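Local coordinates for protein UDP-N-acetylglucosamine 4-epimerase (Bacillus cereus, PDB 3M2P) that probably interconverts UDP-N-acetylglucosamine and its C4 epimer, UDP-N-acetylgalactosamine, at residues 23-36 against 44-56. Sequence-based numbering, arbitrary orientation.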
# COMPACT_ATOMS: atom_id res chain seq x y z
N LYS A 23 10.29 29.61 3.67
CA LYS A 23 10.55 31.01 3.97
C LYS A 23 11.91 31.49 3.45
O LYS A 23 12.02 32.60 2.93
CB LYS A 23 10.43 31.30 5.47
CG LYS A 23 10.84 32.72 5.84
CD LYS A 23 10.95 32.92 7.35
CE LYS A 23 12.10 32.11 7.95
NZ LYS A 23 12.05 32.07 9.44
N ASN A 24 12.94 30.66 3.59
CA ASN A 24 14.26 30.99 3.07
C ASN A 24 14.28 31.07 1.54
O ASN A 24 15.15 31.71 0.95
CB ASN A 24 15.32 29.97 3.54
CG ASN A 24 15.68 30.14 5.01
OD1 ASN A 24 15.47 31.20 5.60
ND2 ASN A 24 16.23 29.08 5.60
N ASP A 25 13.32 30.41 0.91
CA ASP A 25 13.24 30.36 -0.54
C ASP A 25 12.57 31.61 -1.10
O ASP A 25 12.52 31.82 -2.31
CB ASP A 25 12.45 29.12 -0.98
CG ASP A 25 12.80 28.67 -2.38
OD1 ASP A 25 14.00 28.58 -2.68
OD2 ASP A 25 11.86 28.39 -3.18
N GLY A 26 12.04 32.44 -0.20
CA GLY A 26 11.36 33.65 -0.60
C GLY A 26 9.85 33.52 -0.52
O GLY A 26 9.11 34.51 -0.52
N ASN A 27 9.39 32.28 -0.44
CA ASN A 27 7.96 32.01 -0.39
C ASN A 27 7.37 32.13 1.01
O ASN A 27 8.08 32.35 1.99
CB ASN A 27 7.68 30.63 -0.97
CG ASN A 27 7.78 30.62 -2.47
OD1 ASN A 27 7.06 31.35 -3.15
ND2 ASN A 27 8.68 29.79 -3.00
N THR A 28 6.06 31.98 1.09
CA THR A 28 5.33 32.15 2.33
C THR A 28 4.75 30.84 2.84
O THR A 28 3.86 30.26 2.22
CB THR A 28 4.18 33.14 2.14
OG1 THR A 28 4.64 34.30 1.42
CG2 THR A 28 3.60 33.55 3.49
N PRO A 29 5.24 30.38 4.00
CA PRO A 29 4.73 29.15 4.61
C PRO A 29 3.39 29.41 5.29
O PRO A 29 3.24 30.42 5.96
CB PRO A 29 5.78 28.81 5.67
CG PRO A 29 6.87 29.84 5.54
CD PRO A 29 6.26 31.01 4.85
N ILE A 30 2.44 28.51 5.09
CA ILE A 30 1.18 28.57 5.83
C ILE A 30 0.95 27.23 6.52
O ILE A 30 0.59 26.25 5.88
CB ILE A 30 0.00 28.96 4.92
CG1 ILE A 30 -0.01 30.48 4.74
CG2 ILE A 30 -1.32 28.50 5.50
CD1 ILE A 30 -0.84 30.96 3.57
N ILE A 31 1.20 27.20 7.83
CA ILE A 31 1.12 25.98 8.62
C ILE A 31 -0.32 25.57 8.86
O ILE A 31 -1.08 26.31 9.47
CB ILE A 31 1.79 26.14 10.01
CG1 ILE A 31 3.32 26.13 9.90
CG2 ILE A 31 1.36 25.04 10.94
CD1 ILE A 31 3.95 27.52 9.83
N LEU A 32 -0.69 24.38 8.39
CA LEU A 32 -1.97 23.77 8.74
C LEU A 32 -1.80 22.84 9.93
O LEU A 32 -0.89 22.02 9.96
CB LEU A 32 -2.55 22.98 7.57
CG LEU A 32 -3.63 23.70 6.78
CD1 LEU A 32 -3.15 25.10 6.46
CD2 LEU A 32 -3.97 22.94 5.51
N THR A 33 -2.69 22.99 10.91
CA THR A 33 -2.65 22.17 12.11
C THR A 33 -4.06 22.02 12.68
O THR A 33 -4.93 22.86 12.43
CB THR A 33 -1.70 22.78 13.15
OG1 THR A 33 -1.74 22.01 14.36
CG2 THR A 33 -2.09 24.22 13.45
N ARG A 34 -4.29 20.96 13.45
CA ARG A 34 -5.59 20.73 14.07
C ARG A 34 -5.81 21.62 15.28
O ARG A 34 -6.95 21.78 15.74
CB ARG A 34 -5.75 19.26 14.47
CG ARG A 34 -6.19 18.35 13.33
CD ARG A 34 -6.63 17.00 13.86
NE ARG A 34 -7.46 16.27 12.90
CZ ARG A 34 -7.05 15.23 12.17
NH1 ARG A 34 -5.79 14.78 12.29
NH2 ARG A 34 -7.89 14.63 11.33
N SER A 35 -4.74 22.22 15.79
CA SER A 35 -4.83 23.03 17.00
C SER A 35 -3.50 23.65 17.39
O SER A 35 -2.43 23.11 17.08
CB SER A 35 -5.33 22.17 18.16
OG SER A 35 -4.32 21.26 18.60
N ILE A 36 -3.58 24.78 18.09
CA ILE A 36 -2.40 25.37 18.71
C ILE A 36 -2.66 25.92 20.12
O ILE A 36 -3.77 26.39 20.43
CB ILE A 36 -1.82 26.49 17.84
CG1 ILE A 36 -2.83 26.89 16.76
CG2 ILE A 36 -0.47 26.03 17.25
CD1 ILE A 36 -2.81 28.36 16.38
N TYR A 44 4.99 32.73 11.73
CA TYR A 44 4.41 32.22 10.51
C TYR A 44 2.89 32.30 10.62
O TYR A 44 2.35 32.36 11.72
CB TYR A 44 4.82 30.77 10.30
CG TYR A 44 6.31 30.51 10.34
CD1 TYR A 44 7.18 31.24 9.54
CD2 TYR A 44 6.85 29.52 11.15
CE1 TYR A 44 8.55 31.00 9.55
CE2 TYR A 44 8.22 29.27 11.17
CZ TYR A 44 9.06 30.02 10.36
OH TYR A 44 10.43 29.78 10.37
N GLU A 45 2.19 32.29 9.48
CA GLU A 45 0.74 32.18 9.53
C GLU A 45 0.35 30.74 9.88
O GLU A 45 0.74 29.80 9.18
CB GLU A 45 0.08 32.65 8.22
CG GLU A 45 -1.32 32.05 7.98
CD GLU A 45 -2.36 33.03 7.42
OE1 GLU A 45 -2.11 33.73 6.40
OE2 GLU A 45 -3.47 33.08 7.99
N TYR A 46 -0.38 30.57 10.98
CA TYR A 46 -1.01 29.29 11.29
C TYR A 46 -2.48 29.35 10.87
O TYR A 46 -3.15 30.37 11.07
CB TYR A 46 -0.91 28.97 12.78
CG TYR A 46 0.49 28.68 13.26
CD1 TYR A 46 1.34 29.72 13.64
CD2 TYR A 46 0.96 27.38 13.36
CE1 TYR A 46 2.62 29.46 14.09
CE2 TYR A 46 2.24 27.11 13.81
CZ TYR A 46 3.06 28.16 14.17
OH TYR A 46 4.33 27.89 14.61
N ARG A 47 -2.97 28.27 10.28
CA ARG A 47 -4.38 28.13 9.95
C ARG A 47 -4.91 26.84 10.54
O ARG A 47 -4.46 25.77 10.17
CB ARG A 47 -4.58 28.16 8.43
CG ARG A 47 -4.58 29.56 7.86
CD ARG A 47 -4.59 29.59 6.35
NE ARG A 47 -4.23 30.91 5.86
CZ ARG A 47 -4.34 31.31 4.60
NH1 ARG A 47 -4.81 30.48 3.67
NH2 ARG A 47 -3.98 32.54 4.26
N VAL A 48 -5.84 26.95 11.47
CA VAL A 48 -6.36 25.77 12.16
C VAL A 48 -7.37 25.07 11.27
O VAL A 48 -8.18 25.73 10.63
CB VAL A 48 -7.02 26.17 13.48
CG1 VAL A 48 -7.76 24.98 14.08
CG2 VAL A 48 -5.98 26.72 14.43
N SER A 49 -7.31 23.74 11.22
CA SER A 49 -8.23 22.98 10.37
C SER A 49 -8.67 21.65 10.99
O SER A 49 -8.03 21.14 11.91
CB SER A 49 -7.61 22.73 9.00
OG SER A 49 -8.43 21.87 8.22
N ASP A 50 -9.77 21.10 10.49
CA ASP A 50 -10.25 19.82 10.99
C ASP A 50 -10.11 18.76 9.92
O ASP A 50 -10.62 17.65 10.06
CB ASP A 50 -11.69 19.93 11.50
CG ASP A 50 -12.68 20.22 10.40
OD1 ASP A 50 -12.27 20.32 9.22
OD2 ASP A 50 -13.88 20.34 10.70
N TYR A 51 -9.41 19.12 8.86
CA TYR A 51 -9.12 18.22 7.74
C TYR A 51 -10.36 17.59 7.12
O TYR A 51 -10.33 16.49 6.58
CB TYR A 51 -8.07 17.18 8.12
CG TYR A 51 -6.73 17.82 8.40
CD1 TYR A 51 -5.85 18.13 7.38
CD2 TYR A 51 -6.37 18.16 9.69
CE1 TYR A 51 -4.65 18.74 7.64
CE2 TYR A 51 -5.17 18.76 9.97
CZ TYR A 51 -4.31 19.05 8.94
OH TYR A 51 -3.11 19.65 9.25
N THR A 52 -11.46 18.33 7.18
CA THR A 52 -12.64 17.93 6.46
C THR A 52 -12.54 18.60 5.10
O THR A 52 -11.88 19.63 4.96
CB THR A 52 -13.91 18.35 7.19
OG1 THR A 52 -13.86 19.76 7.45
CG2 THR A 52 -14.02 17.61 8.52
N LEU A 53 -13.18 18.00 4.10
CA LEU A 53 -13.21 18.56 2.75
C LEU A 53 -13.70 19.98 2.81
O LEU A 53 -13.04 20.88 2.31
CB LEU A 53 -14.17 17.76 1.87
CG LEU A 53 -13.91 17.76 0.38
CD1 LEU A 53 -15.07 17.09 -0.32
CD2 LEU A 53 -13.70 19.15 -0.14
N GLU A 54 -14.85 20.15 3.44
CA GLU A 54 -15.57 21.43 3.43
C GLU A 54 -14.75 22.52 4.09
O GLU A 54 -14.87 23.70 3.75
CB GLU A 54 -16.93 21.29 4.12
CG GLU A 54 -16.86 20.89 5.60
CD GLU A 54 -17.08 19.39 5.85
OE1 GLU A 54 -16.97 18.58 4.89
OE2 GLU A 54 -17.38 19.03 7.02
N ASP A 55 -13.91 22.12 5.03
CA ASP A 55 -13.06 23.07 5.73
C ASP A 55 -11.78 23.40 4.97
O ASP A 55 -11.37 24.56 4.91
CB ASP A 55 -12.70 22.57 7.11
CG ASP A 55 -12.08 23.64 7.94
OD1 ASP A 55 -12.71 24.70 8.06
OD2 ASP A 55 -10.97 23.43 8.43
N LEU A 56 -11.13 22.38 4.42
CA LEU A 56 -9.86 22.60 3.73
C LEU A 56 -10.09 23.49 2.51
O LEU A 56 -9.27 24.37 2.20
CB LEU A 56 -9.20 21.27 3.33
CG LEU A 56 -8.75 20.40 4.51
CD1 LEU A 56 -8.59 18.95 4.10
CD2 LEU A 56 -7.48 20.97 5.16
O HOH W 1 -9.49 21.06 14.35
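Ile31 and Arg47 are joined by the straightest backbone bond between two parallel strands, 28-33 and 45-48. Arg47 N donates to Ile31 O at 2.8 Å, with an N-H...O angle of 171°. Ile31 N donates to Glu45 O, and Ser49 N to Thr33 O. The bond from Thr33 N to Arg47 O is weak. Beyond the strands, one water donates to both Arg34 O and Ser49 O.

Side chains pack on both faces of the sheet. On one, Ile31 CG2 lies 3.4 Å from Tyr46 CD2. Ile31 CG1 is set beside the backbone N (chi1 -75°), and CD1, beyond it, lies over a face of the Tyr46 ring and against Tyr44 CB. On the other face, Ile30 CD1 sits 3.6 Å above the guanidinium plane of Arg47, towards its rim. Leu32 CD2 meets Leu56 CD2 at 4.0 Å.

Lys23 NZ donates a hydrogen bond to Tyr44 OH at 3.0 Å, at the edge of the ring. Glu45 and Arg47, both on strand 45-48, form a salt bridge. Arg47 grips Glu45 side-on, NE to OE2 and NH2 to OE1, from above the carboxylate plane. Its NH1 forms a salt bridge with Asp62.

The edge of the Tyr51 ring comes over a face of the guanidinium of Arg34, a UDP-binding residue, with Tyr51 CD2 3.8 Å above its centre. The two planes are 59° apart, so the groups do not stack. Arg34 CG meets the tyrosine edge 3.5 Å from Tyr51 CE2.

The pair belongs to the Rossmann-type sheet. Strand 28-33 lies between 4-8 and 45-48. Helix 13-24 packs on Pro29, Ile31 and Tyr44, while helix 83-98 packs on Tyr51 and Leu56.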